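Local coordinates for bacteriocin (Pseudomonas syringae pv. tomato, PDB 4FZL), which degrades the peptidoglycan precursor lipid II, probably as a metal-dependent phosphatase related to colicin M that kills competing bacteria, at residues A[20-25]-A[96-101]; A[24-29]-A[33-38]; A[129-134]-A[148-153]. All blocks are in the same frame, centred on the assembly; numbering follows the deposited sequence. Where two conformers were deposited one is given.

Contact 1 of 3, residues A[20-25]-A[96-101]; sequences PNCLAT and TPFHAL
A Cys sulfur-aromatic contact between Cys22 and Phe98 joins the opening turns of helix 22-33 and helix 96-106, in the helical part of this colicin M-family chain. The thiol sulfur approaches the CE2-CZ end of the ring obliquely: Cys22 SG is 3.6 Å from Phe98 CE2, and the line from SG to the ring centroid runs 37° off the ring normal. Cys22 holds SG anti to the backbone N (chi1 -168°), which turns the sulfur toward Phe98. Leu23 meets the same end of the ring from another direction. Its CA lies at the ring edge, near the plane and 3.9 Å from Phe98 CZ, and its side chain crosses the phenylalanine at about a right angle. Phe46 and Trp207 meet the buried Phe98 ring edge-to-face. No hydrogen bond crosses between the two segments. On the side of helix 22-33 turned from Phe98, Asn21 O accepts from both the backbone N and the hydroxyl of Thr25, at the start of the helix. The leucine's part is completed by a methyl group, with Leu23 CD1 4.0 Å from Phe98 CZ.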
loop_
_atom_site.group_PDB
_atom_site.type_symbol
_atom_site.label_atom_id
_atom_site.label_comp_id
_atom_site.label_asym_id
_atom_site.label_seq_id
_atom_site.Cartn_x
_atom_site.Cartn_y
_atom_site.Cartn_z
ATOM N N PRO A 20 -3.626 -15.872 -0.154
ATOM C CA PRO A 20 -3.941 -15.379 1.209
ATOM C C PRO A 20 -3.056 -15.983 2.286
ATOM O O PRO A 20 -3.051 -15.489 3.397
ATOM C CB PRO A 20 -5.360 -15.878 1.411
ATOM C CG PRO A 20 -5.927 -15.787 0.020
ATOM C CD PRO A 20 -4.839 -16.415 -0.786
ATOM N N ASN A 21 -2.312 -17.038 1.962
ATOM C CA ASN A 21 -1.370 -17.662 2.921
ATOM C C ASN A 21 -0.022 -16.988 2.986
ATOM O O ASN A 21 0.862 -17.475 3.706
ATOM C CB ASN A 21 -1.175 -19.120 2.471
ATOM C CG ASN A 21 -2.465 -19.928 2.518
ATOM O OD1 ASN A 21 -2.850 -20.591 1.542
ATOM N ND2 ASN A 21 -3.150 -19.862 3.664
ATOM N N CYS A 22 0.143 -15.873 2.265
ATOM C CA CYS A 22 1.462 -15.182 2.182
ATOM C C CYS A 22 2.033 -14.867 3.557
ATOM O O CYS A 22 3.148 -15.280 3.844
ATOM C CB CYS A 22 1.319 -13.901 1.394
ATOM S SG CYS A 22 2.934 -13.186 0.966
ATOM N N LEU A 23 1.271 -14.177 4.417
ATOM C CA LEU A 23 1.835 -13.740 5.663
ATOM C C LEU A 23 2.272 -14.914 6.507
ATOM O O LEU A 23 3.393 -14.906 7.058
ATOM C CB LEU A 23 0.870 -12.851 6.425
ATOM C CG LEU A 23 1.273 -12.383 7.836
ATOM C CD1 LEU A 23 2.511 -11.519 7.708
ATOM C CD2 LEU A 23 0.133 -11.631 8.552
ATOM N N ALA A 24 1.353 -15.867 6.728
ATOM C CA ALA A 24 1.669 -17.035 7.595
ATOM C C ALA A 24 2.973 -17.750 7.079
ATOM O O ALA A 24 3.808 -18.231 7.838
ATOM C CB ALA A 24 0.529 -18.034 7.606
ATOM N N THR A 25 3.053 -17.895 5.775
ATOM C CA THR A 25 4.192 -18.596 5.135
ATOM C C THR A 25 5.484 -17.788 5.328
ATOM O O THR A 25 6.562 -18.373 5.634
ATOM C CB THR A 25 3.928 -18.842 3.610
ATOM O OG1 THR A 25 2.701 -19.536 3.454
ATOM C CG2 THR A 25 5.043 -19.645 2.947
ATOM N N THR A 96 1.478 -5.475 -1.524
ATOM C CA THR A 96 1.717 -4.057 -1.229
ATOM C C THR A 96 2.233 -3.803 0.212
ATOM O O THR A 96 3.227 -3.083 0.396
ATOM C CB THR A 96 0.510 -3.208 -1.592
ATOM O OG1 THR A 96 0.528 -2.975 -2.984
ATOM C CG2 THR A 96 0.553 -1.798 -0.876
ATOM N N PRO A 97 1.613 -4.424 1.240
ATOM C CA PRO A 97 2.161 -4.096 2.587
ATOM C C PRO A 97 3.606 -4.619 2.733
ATOM O O PRO A 97 4.386 -4.085 3.485
ATOM C CB PRO A 97 1.223 -4.798 3.571
ATOM C CG PRO A 97 0.175 -5.416 2.747
ATOM C CD PRO A 97 0.316 -5.096 1.302
ATOM N N PHE A 98 3.930 -5.726 2.043
ATOM C CA PHE A 98 5.302 -6.231 2.077
ATOM C C PHE A 98 6.255 -5.305 1.352
ATOM O O PHE A 98 7.434 -5.160 1.695
ATOM C CB PHE A 98 5.389 -7.619 1.478
ATOM C CG PHE A 98 4.691 -8.658 2.311
ATOM C CD1 PHE A 98 5.294 -9.213 3.414
ATOM C CD2 PHE A 98 3.400 -9.049 1.993
ATOM C CE1 PHE A 98 4.613 -10.199 4.178
ATOM C CE2 PHE A 98 2.717 -10.013 2.754
ATOM C CZ PHE A 98 3.329 -10.560 3.871
ATOM N N HIS A 99 5.769 -4.718 0.274
ATOM C CA HIS A 99 6.584 -3.750 -0.475
ATOM C C HIS A 99 6.889 -2.543 0.422
ATOM O O HIS A 99 8.026 -2.090 0.479
ATOM C CB HIS A 99 5.807 -3.362 -1.809
ATOM C CG HIS A 99 6.595 -2.518 -2.750
ATOM N ND1 HIS A 99 6.141 -2.211 -3.984
ATOM C CD2 HIS A 99 7.879 -2.016 -2.676
ATOM C CE1 HIS A 99 7.050 -1.504 -4.662
ATOM N NE2 HIS A 99 8.132 -1.388 -3.887
ATOM N N ALA A 100 5.891 -2.037 1.128
ATOM C CA ALA A 100 6.084 -0.927 2.054
ATOM C C ALA A 100 7.040 -1.347 3.172
ATOM O O ALA A 100 7.850 -0.500 3.684
ATOM C CB ALA A 100 4.750 -0.411 2.576
ATOM N N LEU A 101 6.871 -2.577 3.658
ATOM C CA LEU A 101 7.757 -3.070 4.726
ATOM C C LEU A 101 9.253 -3.100 4.240
ATOM O O LEU A 101 10.206 -2.619 4.874
ATOM C CB LEU A 101 7.336 -4.481 5.187
ATOM C CG LEU A 101 8.245 -5.190 6.189
ATOM C CD1 LEU A 101 8.043 -4.434 7.482
ATOM C CD2 LEU A 101 7.705 -6.609 6.298
#

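Contact 2 of 3, residues A[24-29]-A[33-38]; sequences ATFQDQ and DSFGIQ
Gln29 and Asp33 make the polar half of this contact, at the tight turn that carries the chain from helix 22-33 into helix 37-54. Their backbones share an i to i+4 bond, Asp33 N to Gln29 O at 3.2 Å. The carboxylate then bridges forward in an Asx motif: Asp33 OD1 accepts from Gly36 N at 3.0 Å in a nearly straight bond (166°), the N-H coming from above the carboxylate plane. Ser39 OG bonds to the same oxygen, so two partners grip OD1 while the chain passes through Ser34 and Phe35, both with positive phi, to Gly36 at the N-cap of the next helix. They probably compensate for a close pair of acceptors, Gln29 O and Asp33 OD1, 3.1 Å apart.

The Gln29 side chain adds van der Waals contact. A bend at chi2 (73°) folds its amide back across the turn, where Gln29 NE2 lies 3.8 Å from Gln38 CB. It also comes near the carboxylate, yet Gln29 NE2 to Asp33 OD2 is 3.6 Å and no hydrogen bond forms; the two planes stand 51° apart.

The aromatic contribution is a single meeting of edges, Phe26 CZ with Phe35 CE1 at 4.1 Å. Both rings rest on Leu43 of helix 37-54. Helix 210-216 covers them too, through Leu212 against Phe26 and Leu215 and Leu216 against Phe35, while Tyr17 of helix 14-17 touches Phe26 and Gln29.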
loop_
_atom_site.group_PDB
_atom_site.type_symbol
_atom_site.label_atom_id
_atom_site.label_comp_id
_atom_site.label_asym_id
_atom_site.label_seq_id
_atom_site.Cartn_x
_atom_site.Cartn_y
_atom_site.Cartn_z
ATOM N N ALA A 24 1.353 -15.867 6.728
ATOM C CA ALA A 24 1.669 -17.035 7.595
ATOM C C ALA A 24 2.973 -17.750 7.079
ATOM O O ALA A 24 3.808 -18.231 7.838
ATOM C CB ALA A 24 0.529 -18.034 7.606
ATOM N N THR A 25 3.053 -17.895 5.775
ATOM C CA THR A 25 4.192 -18.596 5.135
ATOM C C THR A 25 5.484 -17.788 5.328
ATOM O O THR A 25 6.562 -18.373 5.634
ATOM C CB THR A 25 3.928 -18.842 3.610
ATOM O OG1 THR A 25 2.701 -19.536 3.454
ATOM C CG2 THR A 25 5.043 -19.645 2.947
ATOM N N PHE A 26 5.401 -16.443 5.212
ATOM C CA PHE A 26 6.543 -15.640 5.426
ATOM C C PHE A 26 6.980 -15.597 6.906
ATOM O O PHE A 26 8.195 -15.655 7.225
ATOM C CB PHE A 26 6.291 -14.248 4.902
ATOM C CG PHE A 26 7.494 -13.389 5.032
ATOM C CD1 PHE A 26 8.553 -13.628 4.153
ATOM C CD2 PHE A 26 7.604 -12.360 5.963
ATOM C CE1 PHE A 26 9.660 -12.803 4.240
ATOM C CE2 PHE A 26 8.719 -11.593 6.041
ATOM C CZ PHE A 26 9.751 -11.802 5.191
ATOM N N GLN A 27 6.004 -15.564 7.826
ATOM C CA GLN A 27 6.317 -15.652 9.218
ATOM C C GLN A 27 7.070 -16.958 9.518
ATOM O O GLN A 27 7.976 -17.010 10.271
ATOM C CB GLN A 27 5.014 -15.616 10.059
ATOM C CG GLN A 27 4.378 -14.253 10.100
ATOM C CD GLN A 27 2.991 -14.212 10.721
ATOM O OE1 GLN A 27 2.553 -13.144 11.298
ATOM N NE2 GLN A 27 2.284 -15.216 10.538
ATOM N N ASP A 28 6.643 -18.050 8.929
ATOM C CA ASP A 28 7.286 -19.344 9.197
ATOM C C ASP A 28 8.735 -19.321 8.626
ATOM O O ASP A 28 9.638 -19.833 9.238
ATOM C CB ASP A 28 6.529 -20.489 8.538
ATOM C CG ASP A 28 5.202 -20.865 9.237
ATOM O OD1 ASP A 28 4.952 -20.498 10.390
ATOM O OD2 ASP A 28 4.393 -21.608 8.635
ATOM N N GLN A 29 8.920 -18.724 7.435
ATOM C CA GLN A 29 10.212 -18.687 6.833
ATOM C C GLN A 29 11.133 -17.836 7.730
ATOM O O GLN A 29 12.280 -18.164 7.963
ATOM C CB GLN A 29 10.148 -18.132 5.397
ATOM C CG GLN A 29 11.506 -17.742 4.842
ATOM C CD GLN A 29 12.275 -19.006 4.538
ATOM O OE1 GLN A 29 11.997 -19.673 3.530
ATOM N NE2 GLN A 29 13.282 -19.321 5.376
ATOM N N ASP A 33 14.834 -19.160 9.561
ATOM C CA ASP A 33 16.209 -18.700 9.266
ATOM C C ASP A 33 16.559 -17.445 10.005
ATOM O O ASP A 33 17.591 -16.802 9.720
ATOM C CB ASP A 33 16.465 -18.566 7.752
ATOM C CG ASP A 33 15.799 -17.369 7.120
ATOM O OD1 ASP A 33 15.018 -16.657 7.801
ATOM O OD2 ASP A 33 16.091 -17.103 5.919
ATOM N N SER A 34 15.750 -17.087 11.001
ATOM C CA SER A 34 16.030 -15.840 11.793
ATOM C C SER A 34 16.186 -14.566 10.937
ATOM O O SER A 34 17.094 -13.732 11.173
ATOM C CB SER A 34 17.204 -15.970 12.797
ATOM O OG SER A 34 16.948 -17.044 13.606
ATOM N N PHE A 35 15.178 -14.369 10.073
ATOM C CA PHE A 35 15.193 -13.270 9.098
ATOM C C PHE A 35 16.536 -13.231 8.407
ATOM O O PHE A 35 17.232 -12.239 8.403
ATOM C CB PHE A 35 14.828 -11.899 9.705
ATOM C CG PHE A 35 14.491 -10.894 8.667
ATOM C CD1 PHE A 35 13.407 -11.093 7.822
ATOM C CD2 PHE A 35 15.249 -9.782 8.489
ATOM C CE1 PHE A 35 13.111 -10.187 6.809
ATOM C CE2 PHE A 35 14.949 -8.893 7.501
ATOM C CZ PHE A 35 13.874 -9.080 6.660
ATOM N N GLY A 36 16.900 -14.385 7.888
ATOM C CA GLY A 36 18.123 -14.587 7.144
ATOM C C GLY A 36 18.015 -14.383 5.648
ATOM O O GLY A 36 17.144 -13.638 5.174
ATOM N N ILE A 37 18.931 -15.030 4.912
ATOM C CA ILE A 37 19.010 -14.825 3.439
ATOM C C ILE A 37 17.710 -15.159 2.723
ATOM O O ILE A 37 17.238 -14.326 1.953
ATOM C CB ILE A 37 20.192 -15.597 2.787
ATOM C CG1 ILE A 37 21.504 -15.021 3.324
ATOM C CG2 ILE A 37 20.111 -15.599 1.259
ATOM C CD1 ILE A 37 22.720 -15.914 2.996
ATOM N N GLN A 38 17.168 -16.365 2.931
ATOM C CA GLN A 38 15.971 -16.708 2.238
ATOM C C GLN A 38 14.818 -15.743 2.525
ATOM O O GLN A 38 14.083 -15.365 1.611
ATOM C CB GLN A 38 15.541 -18.117 2.541
ATOM C CG GLN A 38 16.454 -19.118 1.946
ATOM C CD GLN A 38 15.907 -19.782 0.677
ATOM O OE1 GLN A 38 15.154 -19.194 -0.148
ATOM N NE2 GLN A 38 16.270 -21.034 0.539
#

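Contact 3 of 3, residues A[129-134]-A[148-153]. With EDO (1,2-ethanediol), chain K.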
loop_
_atom_site.group_PDB
_atom_site.type_symbol
_atom_site.label_atom_id
_atom_site.label_comp_id
_atom_site.label_asym_id
_atom_site.label_seq_id
_atom_site.Cartn_x
_atom_site.Cartn_y
_atom_site.Cartn_z
ATOM N N PRO A 129 -20.067 12.917 8.830
ATOM C CA PRO A 129 -20.766 14.103 9.330
ATOM C C PRO A 129 -20.040 15.430 9.208
ATOM O O PRO A 129 -20.659 16.421 8.812
ATOM C CB PRO A 129 -20.989 13.770 10.818
ATOM C CG PRO A 129 -21.082 12.302 10.834
ATOM C CD PRO A 129 -20.052 11.850 9.850
ATOM N N ASP A 130 -18.757 15.499 9.525
ATOM C CA ASP A 130 -18.121 16.818 9.403
ATOM C C ASP A 130 -18.233 17.335 7.960
ATOM O O ASP A 130 -18.377 18.526 7.784
ATOM C CB ASP A 130 -16.661 16.866 9.900
ATOM C CG ASP A 130 -16.540 16.724 11.425
ATOM O OD1 ASP A 130 -17.567 16.736 12.168
ATOM O OD2 ASP A 130 -15.392 16.600 11.893
ATOM N N VAL A 131 -18.196 16.466 6.935
ATOM C CA VAL A 131 -18.345 16.905 5.517
ATOM C C VAL A 131 -19.794 17.252 5.173
ATOM O O VAL A 131 -20.087 18.305 4.585
ATOM C CB VAL A 131 -17.742 15.889 4.518
ATOM C CG1 VAL A 131 -18.122 16.207 3.077
ATOM C CG2 VAL A 131 -16.225 15.817 4.698
ATOM N N MET A 132 -20.714 16.395 5.594
ATOM C CA MET A 132 -22.138 16.671 5.350
ATOM C C MET A 132 -22.596 17.980 6.027
ATOM O O MET A 132 -23.417 18.703 5.451
ATOM C CB MET A 132 -23.008 15.495 5.749
ATOM C CG MET A 132 -22.822 14.353 4.780
ATOM S SD MET A 132 -23.448 14.682 3.111
ATOM C CE MET A 132 -25.235 14.645 3.390
ATOM N N ASN A 133 -22.061 18.284 7.222
ATOM C CA ASN A 133 -22.295 19.557 7.923
ATOM C C ASN A 133 -21.889 20.759 7.052
ATOM O O ASN A 133 -22.557 21.791 7.055
ATOM C CB ASN A 133 -21.462 19.669 9.225
ATOM C CG ASN A 133 -22.140 19.062 10.424
ATOM O OD1 ASN A 133 -23.183 18.392 10.290
ATOM N ND2 ASN A 133 -21.545 19.266 11.619
ATOM N N VAL A 134 -20.759 20.635 6.345
ATOM C CA VAL A 134 -20.261 21.760 5.515
ATOM C C VAL A 134 -21.077 21.913 4.240
ATOM O O VAL A 134 -21.416 23.046 3.833
ATOM C CB VAL A 134 -18.781 21.596 5.169
ATOM C CG1 VAL A 134 -18.273 22.712 4.247
ATOM C CG2 VAL A 134 -17.992 21.586 6.455
ATOM N N VAL A 148 -12.846 20.809 1.505
ATOM C CA VAL A 148 -12.606 20.491 2.880
ATOM C C VAL A 148 -11.828 19.198 3.005
ATOM O O VAL A 148 -11.790 18.382 2.081
ATOM C CB VAL A 148 -13.937 20.383 3.630
ATOM C CG1 VAL A 148 -14.682 21.712 3.545
ATOM C CG2 VAL A 148 -14.766 19.239 3.051
ATOM N N ASN A 149 -11.206 19.017 4.150
ATOM C CA ASN A 149 -10.388 17.837 4.380
ATOM C C ASN A 149 -10.941 17.046 5.564
ATOM O O ASN A 149 -11.654 17.591 6.428
ATOM C CB ASN A 149 -8.995 18.264 4.736
ATOM C CG ASN A 149 -8.413 19.297 3.809
ATOM O OD1 ASN A 149 -7.948 20.451 4.300
ATOM N ND2 ASN A 149 -8.475 19.038 2.562
ATOM N N PHE A 150 -10.715 15.746 5.513
ATOM C CA PHE A 150 -11.209 14.830 6.554
ATOM C C PHE A 150 -10.316 13.599 6.754
ATOM O O PHE A 150 -9.743 13.095 5.771
ATOM C CB PHE A 150 -12.674 14.415 6.318
ATOM C CG PHE A 150 -12.901 13.699 5.025
ATOM C CD1 PHE A 150 -13.009 12.314 4.941
ATOM C CD2 PHE A 150 -13.024 14.441 3.877
ATOM C CE1 PHE A 150 -13.252 11.708 3.705
ATOM C CE2 PHE A 150 -13.248 13.842 2.649
ATOM C CZ PHE A 150 -13.345 12.471 2.557
ATOM N N ALA A 151 -10.239 13.129 8.004
ATOM C CA ALA A 151 -9.533 11.897 8.297
ATOM C C ALA A 151 -10.327 10.742 7.805
ATOM O O ALA A 151 -11.567 10.752 7.871
ATOM C CB ALA A 151 -9.275 11.754 9.807
ATOM N N TYR A 152 -9.622 9.703 7.379
ATOM C CA TYR A 152 -10.280 8.533 6.866
ATOM C C TYR A 152 -9.512 7.280 7.241
ATOM O O TYR A 152 -8.351 7.160 6.966
ATOM C CB TYR A 152 -10.380 8.608 5.346
ATOM C CG TYR A 152 -11.381 7.660 4.709
ATOM C CD1 TYR A 152 -12.760 7.916 4.767
ATOM C CD2 TYR A 152 -10.956 6.517 4.061
ATOM C CE1 TYR A 152 -13.660 7.052 4.173
ATOM C CE2 TYR A 152 -11.847 5.667 3.458
ATOM C CZ TYR A 152 -13.202 5.939 3.550
ATOM O OH TYR A 152 -14.117 5.133 2.957
ATOM N N ASP A 153 -10.241 6.321 7.806
ATOM C CA ASP A 153 -9.681 5.022 8.176
ATOM C C ASP A 153 -9.823 4.144 6.940
ATOM O O ASP A 153 -10.919 3.654 6.558
ATOM C CB ASP A 153 -10.428 4.471 9.375
ATOM C CG ASP A 153 -9.879 3.143 9.876
ATOM O OD1 ASP A 153 -9.297 2.373 9.084
ATOM O OD2 ASP A 153 -10.006 2.908 11.089
HETATM C C1 EDO K . -15.045 6.564 7.531
HETATM O O1 EDO K . -15.252 7.912 7.957
HETATM C C2 EDO K . -13.558 6.214 7.743
HETATM O O2 EDO K . -12.928 6.921 8.753
#
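Helix 129-134 runs almost antiparallel to strand 148-153, with 162° between their N-to-C directions and the axes 9.0 Å apart at closest approach. The backbones come nearest at Val131 and Val148, and alternate strand residues, Val148 and Phe150, direct their side chains at the helix.

Val131 carries most of the contact from the helix. Its CG2 methyl, anti to the carbonyl carbon, approaches Phe150 obliquely, 3.6 Å from CD2 and close to CG and CE2 as well. Phe150 takes a chi1 of 61°, with CG between its own backbone N and carbonyl carbon, and Tyr152 CD1 lies in the ring plane at its edge. One turn further on, Val134 and Val148 slide past each other in opposite directions, their CG1 methyls 3.8 Å apart. Val148 was modelled in two conformers, so its share is less certain, including the looser approach of its CG2 to Val131 CG2 at 4.1 Å.

Farther along the strand a 1,2-ethanediol, probably from the crystallisation liquor, lies over one face of Tyr152. Asp153 N donates to its O2 at 2.9 Å, and the side chain of Asp153 touches Asn167, a calcium ligand.

Strand 148-153 spends backbone bonds on strand 167-178, pairing Val148 with Leu172 and Phe150 with Leu170. No hydrogen bond links it to the helix. Attachment between these two segments is therefore wholly apolar, resting on branched methyls and one ring, with Leu172 and Ile125 also packed against Val131.

How the contacts relate
From the N terminus, helix 22-33 opens two of the three contacts. Contact 2 closes first, over the short turn into helix 37-54, and starts from the same stretch as contact 1, whose much longer loop spans it and brings helix 96-106 back to the start of helix 22-33. The two share Ala24 and Thr25 and touch directly: Phe98 CE1 packs 4.1 Å from Phe26 CD2, so both belong to one helical cluster. Contact 3 comes later in series, closing the connection from helix 129-135 to strand 142-153 at the edge of the sheet. Its centre is about 42 Å from that of contact 2, on the opposite side of the chain's centre.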